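Local structure of enoyl-acyl carrier protein reductase (Uncultured bacterium, 6KIA) at residues A[154-159]-A[409-414]; A[215-220]-A[234-239]; A[275-280]-A[418-423]. The protein binds NADH and probably reduces the enoyl double bond of acyl chains on acyl carrier protein, as in fatty acid synthesis, and is associated with resistance to triclosan. All blocks are in the same frame, centred on the assembly; numbering follows the deposited sequence.

Contact 1: A[154-159]-A[409-414]; sequences NAFFAH and LMFHES
The rings of Phe156 and Phe411 come together at their borders, with no overlap of faces. Their planes are almost parallel, at 7°, but the centroids stand 6.0 Å apart; the nearest carbons are Phe156 CE1 and Phe411 CD1, 3.7 Å from each other. At the edge of the Phe156 ring, near its plane, lies the carbonyl oxygen of Met410. Ser414 comes up obliquely, with Ser414 OG 3.5 Å from Phe156 CZ and its CB packed on the same end of the ring.

Phe156 reaches the helix because its CG stands anti to the backbone N (chi1 -170°), which sends the ring out from strand 155-159 towards helix 394-413. A long, flat, apolar side chain can span from strand to helix, where Phe156 CA and Ser414 CA are 8.3 Å apart. The helix thereby packs on a parallel strand of the Rossmann-like sheet, one lying between strands 21-25 and 234-240. Phe16 and Leu37 of helix 34-43 each touch both rings, extending the apolar cluster.

The serine is buried, yet its hydroxyl has partners: Ser414 OG gives a 2.9 Å hydrogen bond to Met410 O, which also accepts the N-H of Ser414, and OG is also hydrogen-bonded to Tyr286 OH of strand 283-287. With its polar group so engaged, Ser414 meets Phe156 by van der Waals contact, and the adhesion of strand to helix here is essentially apolar.

Contact 2: A[215-220]-A[234-239]; sequences HLIEGS and VRYSAY. With NAI (1,4-dihydronicotinamide adenine dinucleotide), chain D.
Tyr236 meets helix 196-219 in two ways, through its hydroxyl and through its ring. The polar part is a short hydrogen bond of 2.6 Å in which Tyr236 OH is the donor and Ser220 OG the acceptor, with the serine oxygen in the plane of the phenol ring, at its edge. Ser220 OG passes its own proton back to the helix, bonding to Leu216 O at 2.7 Å. That carbonyl is gripped twice, since it also accepts the helical N-H of Ser220. A chi1 of 62° sets the serine oxygen between its backbone N and carbonyl carbon, where it can curl back to Leu216 O and still receive the tyrosine. Arg224 NH1 bonds to both Tyr236 OH and Ile217 O, so the buried phenol oxygen has a second partner, and the cationic neighbour would probably help polarise it.

The apolar part uses the rest of the ring. Ile217 CG1 lies over one face in a CH-pi contact, 4.2 Å from the centroid of the Tyr236 ring and 15° off its normal. Leu216 approaches the edge instead, with Leu216 CG 4.0 Å from Tyr236 CD2. Tyrosine suits this place because one side chain offers a broad apolar surface to two branched aliphatic residues and carries a hydroxyl to the helix end.

Farther along strand 234-240, Tyr239 belongs to the NADH pocket: its CB is 3.3 Å from O4D of NAI. The C-terminal turn of helix 196-219 lies on a parallel strand of the Rossmann-like sheet, between strands 155-159 and 283-287. Phe157 from the first and Ala283 from the second pack beside Tyr236, while Met142 of helix 120-146 touches Leu216 and Ser220. Ser220 immediately precedes helix 221-229, which supplies Arg224.

Contact 3: A[275-280]-A[418-423]; sequences DAWKQG and AGPVLW
Trp277 lays one face of its indole over the backbone of Gly419 and the ring of Pro420. Gly419 CA sits 3.8 Å from the centroid of the six-membered ring, 21° off the normal. Pro420 CD lies 3.9 Å from the centroid of the five-membered ring, 12° off its normal. Both are CH-pi contacts, so each half of the indole has its own C-H donor. Glycine lets the main chain itself come down on the aromatic face; proline contributes a compact ring whose CD, bonded to nitrogen, is a comparatively good C-H donor. Beside this overlap, Trp277 CB and Pro420 CB touch at 3.7 Å.

With CG turned beside the carbonyl carbon, the indole extends from helix 263-278 to the loop at 418-420. The helix closes in a Schellman motif: Ile281 N bonds to Ala276 O and Gly280 N to Trp277 O. Gly280 is its C-prime residue, at a positive phi (86°) that glycine adopts easily, and the chain then turns into strand 283-287. One parallel neighbour of that strand is 421-423, which begins immediately after Pro420.

Farther out, Lys282 makes a cation-pi contact with Trp277, whose side chain also packs on Thr284 and Pro417. Thr284 OG1 hydrogen-bonds to Gly419 O, helping to position the glycine under the indole, and Glu274, one turn earlier in the helix, touches Pro420.

From the N terminus, strand 155-159 is the first of the six segments, and contact 1 closes the longest loop when the chain returns as helix 394-413. Contact 2 is nested inside that loop: helix 196-219 and strand 234-240 meet across a short connection. Contact 3 opens later, at the end of helix 263-278, and closes beyond residue 414, so it crosses contact 1 but follows contact 2 in series. All three reach one sheet. Strands 155-159 and 234-240 are paired neighbours, joining contacts 1 and 2; Glu413 OE2 bonds to Ala418 N, joining contacts 1 and 3; and Ile217 packs against Ala276, bringing the helices of contacts 2 and 3 together.

Contact 1: A[154-159]-A[409-414]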
loop_
_atom_site.group_PDB
_atom_site.type_symbol
_atom_site.label_atom_id
_atom_site.label_comp_id
_atom_site.label_asym_id
_atom_site.label_seq_id
_atom_site.Cartn_x
_atom_site.Cartn_y
_atom_site.Cartn_z
ATOM N N ASN A 154 10.642 -17.361 16.021
ATOM C CA ASN A 154 10.379 -15.957 15.717
ATOM C C ASN A 154 9.203 -15.897 14.778
ATOM O O ASN A 154 9.033 -16.789 13.958
ATOM C CB ASN A 154 11.607 -15.297 15.085
ATOM C CG ASN A 154 12.815 -15.295 16.005
ATOM O OD1 ASN A 154 12.678 -15.234 17.220
ATOM N ND2 ASN A 154 14.012 -15.337 15.415
ATOM N N ALA A 155 8.372 -14.865 14.912
ATOM C CA ALA A 155 7.244 -14.689 14.025
ATOM C C ALA A 155 7.255 -13.257 13.441
ATOM O O ALA A 155 7.501 -12.264 14.140
ATOM C CB ALA A 155 5.923 -14.973 14.750
ATOM N N PHE A 156 6.941 -13.187 12.157
ATOM C CA PHE A 156 6.936 -11.954 11.374
ATOM C C PHE A 156 5.553 -11.854 10.745
ATOM O O PHE A 156 5.214 -12.613 9.828
ATOM C CB PHE A 156 8.055 -12.042 10.305
ATOM C CG PHE A 156 8.360 -10.756 9.562
ATOM C CD1 PHE A 156 9.663 -10.488 9.154
ATOM C CD2 PHE A 156 7.397 -9.778 9.371
ATOM C CE1 PHE A 156 9.977 -9.292 8.466
ATOM C CE2 PHE A 156 7.707 -8.588 8.690
ATOM C CZ PHE A 156 8.994 -8.358 8.264
ATOM N N PHE A 157 4.736 -10.931 11.255
ATOM C CA PHE A 157 3.393 -10.720 10.726
ATOM C C PHE A 157 3.441 -9.521 9.795
ATOM O O PHE A 157 3.712 -8.415 10.254
ATOM C CB PHE A 157 2.368 -10.464 11.851
ATOM C CG PHE A 157 2.131 -11.640 12.758
ATOM C CD1 PHE A 157 1.147 -12.580 12.468
ATOM C CD2 PHE A 157 2.869 -11.777 13.908
ATOM C CE1 PHE A 157 0.904 -13.650 13.319
ATOM C CE2 PHE A 157 2.638 -12.830 14.773
ATOM C CZ PHE A 157 1.659 -13.792 14.469
ATOM N N ALA A 158 3.215 -9.732 8.495
ATOM C CA ALA A 158 3.312 -8.637 7.523
ATOM C C ALA A 158 1.918 -8.206 7.018
ATOM O O ALA A 158 1.265 -8.900 6.230
ATOM C CB ALA A 158 4.210 -9.054 6.352
ATOM N N HIS A 159 1.462 -7.057 7.499
ATOM C CA HIS A 159 0.153 -6.506 7.121
ATOM C C HIS A 159 0.266 -5.795 5.791
ATOM O O HIS A 159 1.223 -5.066 5.578
ATOM C CB HIS A 159 -0.307 -5.557 8.227
ATOM C CG HIS A 159 -1.577 -4.821 7.950
ATOM N ND1 HIS A 159 -1.614 -3.667 7.195
ATOM C CD2 HIS A 159 -2.837 -5.006 8.416
ATOM C CE1 HIS A 159 -2.852 -3.210 7.156
ATOM N NE2 HIS A 159 -3.613 -4.001 7.892
ATOM N N LEU A 409 15.051 -4.072 2.718
ATOM C CA LEU A 409 14.985 -3.002 3.698
ATOM C C LEU A 409 14.004 -3.337 4.825
ATOM O O LEU A 409 14.366 -3.243 5.995
ATOM C CB LEU A 409 14.579 -1.676 3.039
ATOM C CG LEU A 409 15.695 -0.999 2.223
ATOM C CD1 LEU A 409 15.166 0.231 1.481
ATOM C CD2 LEU A 409 16.881 -0.629 3.109
ATOM N N MET A 410 12.770 -3.714 4.487
ATOM C CA MET A 410 11.781 -4.001 5.513
ATOM C C MET A 410 12.151 -5.294 6.259
ATOM O O MET A 410 12.061 -5.352 7.493
ATOM C CB MET A 410 10.394 -4.101 4.906
ATOM C CG MET A 410 9.922 -2.759 4.342
ATOM S SD MET A 410 8.351 -2.889 3.479
ATOM C CE MET A 410 7.224 -3.440 4.786
ATOM N N PHE A 411 12.616 -6.300 5.516
ATOM C CA PHE A 411 12.933 -7.592 6.138
ATOM C C PHE A 411 14.047 -7.437 7.165
ATOM O O PHE A 411 13.951 -7.960 8.291
ATOM C CB PHE A 411 13.325 -8.628 5.076
ATOM C CG PHE A 411 13.510 -10.016 5.645
ATOM C CD1 PHE A 411 12.429 -10.746 6.103
ATOM C CD2 PHE A 411 14.783 -10.560 5.747
ATOM C CE1 PHE A 411 12.623 -12.036 6.665
ATOM C CE2 PHE A 411 14.983 -11.835 6.291
ATOM C CZ PHE A 411 13.896 -12.569 6.738
ATOM N N HIS A 412 15.103 -6.701 6.808
ATOM C CA HIS A 412 16.224 -6.550 7.735
ATOM C C HIS A 412 15.955 -5.517 8.836
ATOM O O HIS A 412 16.336 -5.732 9.989
ATOM C CB HIS A 412 17.514 -6.214 6.968
ATOM C CG HIS A 412 18.048 -7.356 6.161
ATOM N ND1 HIS A 412 18.394 -8.566 6.728
ATOM C CD2 HIS A 412 18.336 -7.464 4.840
ATOM C CE1 HIS A 412 18.858 -9.374 5.789
ATOM N NE2 HIS A 412 18.825 -8.733 4.635
ATOM N N GLU A 413 15.292 -4.404 8.512
ATOM C CA GLU A 413 14.971 -3.446 9.548
ATOM C C GLU A 413 14.069 -4.090 10.607
ATOM O O GLU A 413 14.172 -3.775 11.793
ATOM C CB GLU A 413 14.293 -2.212 8.957
ATOM C CG GLU A 413 14.085 -1.062 9.951
ATOM C CD GLU A 413 15.400 -0.484 10.480
ATOM O OE1 GLU A 413 16.474 -0.708 9.873
ATOM O OE2 GLU A 413 15.348 0.230 11.495
ATOM N N SER A 414 13.179 -4.983 10.189
ATOM C CA SER A 414 12.287 -5.596 11.177
ATOM C C SER A 414 13.017 -6.507 12.152
ATOM O O SER A 414 12.496 -6.780 13.215
ATOM C CB SER A 414 11.148 -6.357 10.515
ATOM O OG SER A 414 10.309 -5.479 9.770
#

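Contact 2: A[215-220]-A[234-239]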
loop_
_atom_site.group_PDB
_atom_site.type_symbol
_atom_site.label_atom_id
_atom_site.label_comp_id
_atom_site.label_asym_id
_atom_site.label_seq_id
_atom_site.Cartn_x
_atom_site.Cartn_y
_atom_site.Cartn_z
ATOM N N HIS A 215 -6.442 -5.170 14.673
ATOM C CA HIS A 215 -7.056 -6.475 14.889
ATOM C C HIS A 215 -6.016 -7.564 14.760
ATOM O O HIS A 215 -6.099 -8.593 15.422
ATOM C CB HIS A 215 -8.192 -6.716 13.904
ATOM C CG HIS A 215 -9.308 -5.739 14.060
ATOM N ND1 HIS A 215 -9.730 -5.298 15.296
ATOM C CD2 HIS A 215 -10.064 -5.089 13.143
ATOM C CE1 HIS A 215 -10.704 -4.421 15.134
ATOM N NE2 HIS A 215 -10.928 -4.278 13.839
ATOM N N LEU A 216 -5.016 -7.315 13.925
ATOM C CA LEU A 216 -3.907 -8.243 13.797
ATOM C C LEU A 216 -3.092 -8.286 15.073
ATOM O O LEU A 216 -2.802 -9.368 15.603
ATOM C CB LEU A 216 -3.017 -7.834 12.625
ATOM C CG LEU A 216 -1.647 -8.508 12.555
ATOM C CD1 LEU A 216 -1.753 -10.049 12.531
ATOM C CD2 LEU A 216 -0.882 -7.962 11.366
ATOM N N ILE A 217 -2.760 -7.113 15.592
ATOM C CA ILE A 217 -1.934 -7.036 16.787
ATOM C C ILE A 217 -2.664 -7.636 18.003
ATOM O O ILE A 217 -2.080 -8.395 18.794
ATOM C CB ILE A 217 -1.507 -5.584 17.065
ATOM C CG1 ILE A 217 -0.494 -5.149 15.989
ATOM C CG2 ILE A 217 -0.839 -5.471 18.439
ATOM C CD1 ILE A 217 -0.213 -3.652 15.946
ATOM N N GLU A 218 -3.926 -7.271 18.169
ATOM C CA GLU A 218 -4.720 -7.797 19.290
ATOM C C GLU A 218 -5.034 -9.288 19.155
ATOM O O GLU A 218 -4.983 -10.042 20.127
ATOM C CB GLU A 218 -6.015 -6.997 19.422
ATOM C CG GLU A 218 -5.768 -5.662 20.076
ATOM C CD GLU A 218 -7.011 -4.790 20.111
ATOM O OE1 GLU A 218 -8.061 -5.180 19.553
ATOM O OE2 GLU A 218 -6.941 -3.735 20.754
ATOM N N GLY A 219 -5.370 -9.699 17.940
ATOM C CA GLY A 219 -5.751 -11.069 17.663
ATOM C C GLY A 219 -4.589 -12.032 17.853
ATOM O O GLY A 219 -4.801 -13.190 18.232
ATOM N N SER A 220 -3.362 -11.549 17.651
ATOM C CA SER A 220 -2.180 -12.407 17.767
ATOM C C SER A 220 -1.501 -12.324 19.144
ATOM O O SER A 220 -0.398 -12.845 19.340
ATOM C CB SER A 220 -1.176 -12.050 16.666
ATOM O OG SER A 220 -0.731 -10.704 16.808
ATOM N N VAL A 234 8.915 -11.385 18.103
ATOM C CA VAL A 234 7.752 -11.137 17.257
ATOM C C VAL A 234 7.812 -9.738 16.657
ATOM O O VAL A 234 8.114 -8.758 17.352
ATOM C CB VAL A 234 6.444 -11.310 18.052
ATOM C CG1 VAL A 234 5.212 -10.942 17.195
ATOM C CG2 VAL A 234 6.343 -12.729 18.565
ATOM N N ARG A 235 7.522 -9.653 15.361
ATOM C CA ARG A 235 7.534 -8.394 14.642
ATOM C C ARG A 235 6.239 -8.230 13.834
ATOM O O ARG A 235 5.672 -9.209 13.331
ATOM C CB ARG A 235 8.731 -8.343 13.699
ATOM C CG ARG A 235 10.084 -8.519 14.358
ATOM C CD ARG A 235 10.402 -7.374 15.300
ATOM N NE ARG A 235 11.762 -7.498 15.820
ATOM C CZ ARG A 235 12.054 -8.049 16.992
ATOM N NH1 ARG A 235 11.079 -8.491 17.764
ATOM N NH2 ARG A 235 13.315 -8.142 17.392
ATOM N N TYR A 236 5.783 -6.987 13.718
ATOM C CA TYR A 236 4.669 -6.622 12.828
ATOM C C TYR A 236 5.156 -5.555 11.870
ATOM O O TYR A 236 5.856 -4.633 12.290
ATOM C CB TYR A 236 3.469 -6.084 13.602
ATOM C CG TYR A 236 2.952 -7.065 14.626
ATOM C CD1 TYR A 236 3.543 -7.146 15.883
ATOM C CD2 TYR A 236 1.904 -7.933 14.329
ATOM C CE1 TYR A 236 3.097 -8.061 16.821
ATOM C CE2 TYR A 236 1.452 -8.845 15.277
ATOM C CZ TYR A 236 2.057 -8.898 16.506
ATOM O OH TYR A 236 1.610 -9.794 17.452
ATOM N N SER A 237 4.826 -5.697 10.591
ATOM C CA SER A 237 5.146 -4.646 9.625
ATOM C C SER A 237 3.856 -4.275 8.908
ATOM O O SER A 237 2.920 -5.086 8.842
ATOM C CB SER A 237 6.206 -5.116 8.628
ATOM O OG SER A 237 5.681 -6.147 7.795
ATOM N N ALA A 238 3.794 -3.051 8.388
ATOM C CA ALA A 238 2.690 -2.632 7.541
ATOM C C ALA A 238 3.265 -1.741 6.457
ATOM O O ALA A 238 4.293 -1.093 6.655
ATOM C CB ALA A 238 1.603 -1.882 8.332
ATOM N N TYR A 239 2.591 -1.703 5.319
ATOM C CA TYR A 239 2.973 -0.811 4.229
ATOM C C TYR A 239 2.180 0.478 4.370
ATOM O O TYR A 239 0.956 0.463 4.290
ATOM C CB TYR A 239 2.715 -1.452 2.865
ATOM C CG TYR A 239 3.664 -2.576 2.514
ATOM C CD1 TYR A 239 4.868 -2.318 1.856
ATOM C CD2 TYR A 239 3.352 -3.901 2.838
ATOM C CE1 TYR A 239 5.738 -3.342 1.539
ATOM C CE2 TYR A 239 4.231 -4.928 2.527
ATOM C CZ TYR A 239 5.397 -4.642 1.877
ATOM O OH TYR A 239 6.275 -5.656 1.563
HETATM P PA NAI D . -2.258 -4.766 -3.997
HETATM O O1A NAI D . -1.347 -5.825 -4.537
HETATM O O2A NAI D . -3.592 -4.586 -4.694
HETATM O O5B NAI D . -2.444 -5.058 -2.446
HETATM C C5B NAI D . -3.653 -4.703 -1.805
HETATM C C4B NAI D . -3.642 -5.563 -0.505
HETATM O O4B NAI D . -4.886 -5.099 0.299
HETATM C C3B NAI D . -3.773 -6.821 -0.732
HETATM O O3B NAI D . -2.927 -7.648 0.168
HETATM C C2B NAI D . -5.374 -7.135 -0.461
HETATM O O2B NAI D . -5.558 -8.582 -0.242
HETATM C C1B NAI D . -5.654 -6.400 0.558
HETATM N N9A NAI D . -7.061 -5.947 0.532
HETATM C C8A NAI D . -7.777 -5.134 -0.264
HETATM N N7A NAI D . -9.026 -5.101 0.196
HETATM C C5A NAI D . -9.085 -5.894 1.293
HETATM C C6A NAI D . -10.181 -6.169 2.096
HETATM N N6A NAI D . -11.555 -5.748 2.074
HETATM N N1A NAI D . -10.011 -6.997 3.140
HETATM C C2A NAI D . -8.784 -7.556 3.385
HETATM N N3A NAI D . -7.690 -7.278 2.582
HETATM C C4A NAI D . -7.870 -6.433 1.519
HETATM O O3 NAI D . -1.539 -3.277 -4.051
HETATM P PN NAI D . -0.352 -2.675 -3.138
HETATM O O1N NAI D . 0.862 -3.548 -3.218
HETATM O O2N NAI D . -0.146 -1.281 -3.710
HETATM O O5D NAI D . -0.898 -2.602 -1.642
HETATM C C5D NAI D . -0.213 -3.229 -0.570
HETATM C C4D NAI D . 0.051 -2.155 0.509
HETATM O O4D NAI D . 0.949 -1.306 0.048
HETATM C C3D NAI D . -1.205 -1.325 0.765
HETATM O O3D NAI D . -1.464 -1.175 2.120
HETATM C C2D NAI D . -0.795 0.040 0.169
HETATM O O2D NAI D . -1.652 1.092 0.737
HETATM C C1D NAI D . 0.474 0.144 0.465
HETATM N N1N NAI D . 1.190 1.127 -0.348
HETATM C C2N NAI D . 1.005 1.222 -1.711
HETATM C C3N NAI D . 1.667 2.221 -2.436
HETATM C C7N NAI D . 1.513 2.330 -3.952
HETATM O O7N NAI D . 1.823 3.363 -4.540
HETATM N N7N NAI D . 1.015 1.213 -4.672
HETATM C C4N NAI D . 2.531 3.115 -1.819
HETATM C C5N NAI D . 2.751 2.977 -0.444
HETATM C C6N NAI D . 2.075 1.988 0.280
#

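Contact 3: A[275-280]-A[418-423]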
loop_
_atom_site.group_PDB
_atom_site.type_symbol
_atom_site.label_atom_id
_atom_site.label_comp_id
_atom_site.label_asym_id
_atom_site.label_seq_id
_atom_site.Cartn_x
_atom_site.Cartn_y
_atom_site.Cartn_z
ATOM N N ASP A 275 1.044 3.456 19.234
ATOM C CA ASP A 275 0.409 3.018 20.482
ATOM C C ASP A 275 0.942 1.644 20.870
ATOM O O ASP A 275 1.268 1.401 22.038
ATOM C CB ASP A 275 -1.116 2.914 20.365
ATOM C CG ASP A 275 -1.811 4.253 20.173
ATOM O OD1 ASP A 275 -1.253 5.297 20.569
ATOM O OD2 ASP A 275 -2.971 4.235 19.693
ATOM N N ALA A 276 1.020 0.742 19.890
ATOM C CA ALA A 276 1.550 -0.601 20.146
ATOM C C ALA A 276 3.014 -0.563 20.599
ATOM O O ALA A 276 3.408 -1.312 21.507
ATOM C CB ALA A 276 1.384 -1.499 18.890
ATOM N N TRP A 277 3.811 0.297 19.969
ATOM C CA TRP A 277 5.230 0.423 20.283
ATOM C C TRP A 277 5.435 0.863 21.730
ATOM O O TRP A 277 6.339 0.368 22.418
ATOM C CB TRP A 277 5.917 1.406 19.339
ATOM C CG TRP A 277 7.417 1.452 19.434
ATOM C CD1 TRP A 277 8.165 2.197 20.312
ATOM C CD2 TRP A 277 8.354 0.765 18.597
ATOM N NE1 TRP A 277 9.507 2.008 20.071
ATOM C CE2 TRP A 277 9.653 1.141 19.019
ATOM C CE3 TRP A 277 8.226 -0.114 17.514
ATOM C CZ2 TRP A 277 10.818 0.650 18.411
ATOM C CZ3 TRP A 277 9.385 -0.609 16.911
ATOM C CH2 TRP A 277 10.665 -0.219 17.357
ATOM N N LYS A 278 4.605 1.794 22.193
ATOM C CA LYS A 278 4.712 2.215 23.594
ATOM C C LYS A 278 4.372 1.083 24.571
ATOM O O LYS A 278 4.716 1.145 25.753
ATOM C CB LYS A 278 3.809 3.421 23.873
ATOM C CG LYS A 278 4.055 4.599 22.961
ATOM C CD LYS A 278 3.337 5.847 23.445
ATOM C CE LYS A 278 3.469 6.978 22.438
ATOM N NZ LYS A 278 2.759 8.205 22.886
ATOM N N GLN A 279 3.699 0.048 24.084
ATOM C CA GLN A 279 3.404 -1.111 24.921
ATOM C C GLN A 279 4.438 -2.223 24.764
ATOM O O GLN A 279 4.234 -3.331 25.263
ATOM C CB GLN A 279 1.997 -1.630 24.620
ATOM C CG GLN A 279 0.920 -0.618 24.949
ATOM C CD GLN A 279 -0.455 -1.052 24.500
ATOM O OE1 GLN A 279 -0.625 -1.566 23.393
ATOM N NE2 GLN A 279 -1.450 -0.844 25.355
ATOM N N GLY A 280 5.544 -1.924 24.088
ATOM C CA GLY A 280 6.632 -2.879 23.942
ATOM C C GLY A 280 6.471 -3.830 22.774
ATOM O O GLY A 280 7.264 -4.758 22.598
ATOM N N ALA A 418 14.103 0.648 14.149
ATOM C CA ALA A 418 14.423 1.906 14.808
ATOM C C ALA A 418 13.212 2.535 15.486
ATOM O O ALA A 418 13.360 3.256 16.470
ATOM C CB ALA A 418 15.017 2.880 13.821
ATOM N N GLY A 419 12.013 2.264 14.976
ATOM C CA GLY A 419 10.834 2.910 15.515
ATOM C C GLY A 419 9.538 2.412 14.913
ATOM O O GLY A 419 9.549 1.573 14.022
ATOM N N PRO A 420 8.415 2.944 15.392
ATOM C CA PRO A 420 7.100 2.479 14.941
ATOM C C PRO A 420 6.713 2.952 13.530
ATOM O O PRO A 420 5.803 2.363 12.944
ATOM C CB PRO A 420 6.149 3.073 15.989
ATOM C CG PRO A 420 6.859 4.272 16.512
ATOM C CD PRO A 420 8.316 3.931 16.487
ATOM N N VAL A 421 7.325 4.030 13.046
ATOM C CA VAL A 421 7.003 4.595 11.733
ATOM C C VAL A 421 8.280 5.058 11.051
ATOM O O VAL A 421 9.023 5.888 11.595
ATOM C CB VAL A 421 6.015 5.792 11.832
ATOM C CG1 VAL A 421 5.612 6.236 10.433
ATOM C CG2 VAL A 421 4.776 5.454 12.674
ATOM N N LEU A 422 8.560 4.499 9.874
ATOM C CA LEU A 422 9.790 4.780 9.158
ATOM C C LEU A 422 9.510 5.005 7.682
ATOM O O LEU A 422 8.785 4.225 7.060
ATOM C CB LEU A 422 10.790 3.633 9.312
ATOM C CG LEU A 422 11.258 3.332 10.738
ATOM C CD1 LEU A 422 12.088 2.048 10.764
ATOM C CD2 LEU A 422 12.067 4.534 11.232
ATOM N N TRP A 423 10.090 6.057 7.130
ATOM C CA TRP A 423 9.987 6.298 5.691
ATOM C C TRP A 423 11.131 5.616 4.938
ATOM O O TRP A 423 12.316 5.778 5.293
ATOM C CB TRP A 423 9.999 7.802 5.385
ATOM C CG TRP A 423 8.686 8.528 5.356
ATOM C CD1 TRP A 423 8.040 9.009 4.245
ATOM C CD2 TRP A 423 7.879 8.912 6.481
ATOM N NE1 TRP A 423 6.906 9.677 4.611
ATOM C CE2 TRP A 423 6.759 9.613 5.973
ATOM C CE3 TRP A 423 7.982 8.718 7.860
ATOM C CZ2 TRP A 423 5.758 10.130 6.801
ATOM C CZ3 TRP A 423 6.980 9.250 8.688
ATOM C CH2 TRP A 423 5.889 9.937 8.156
#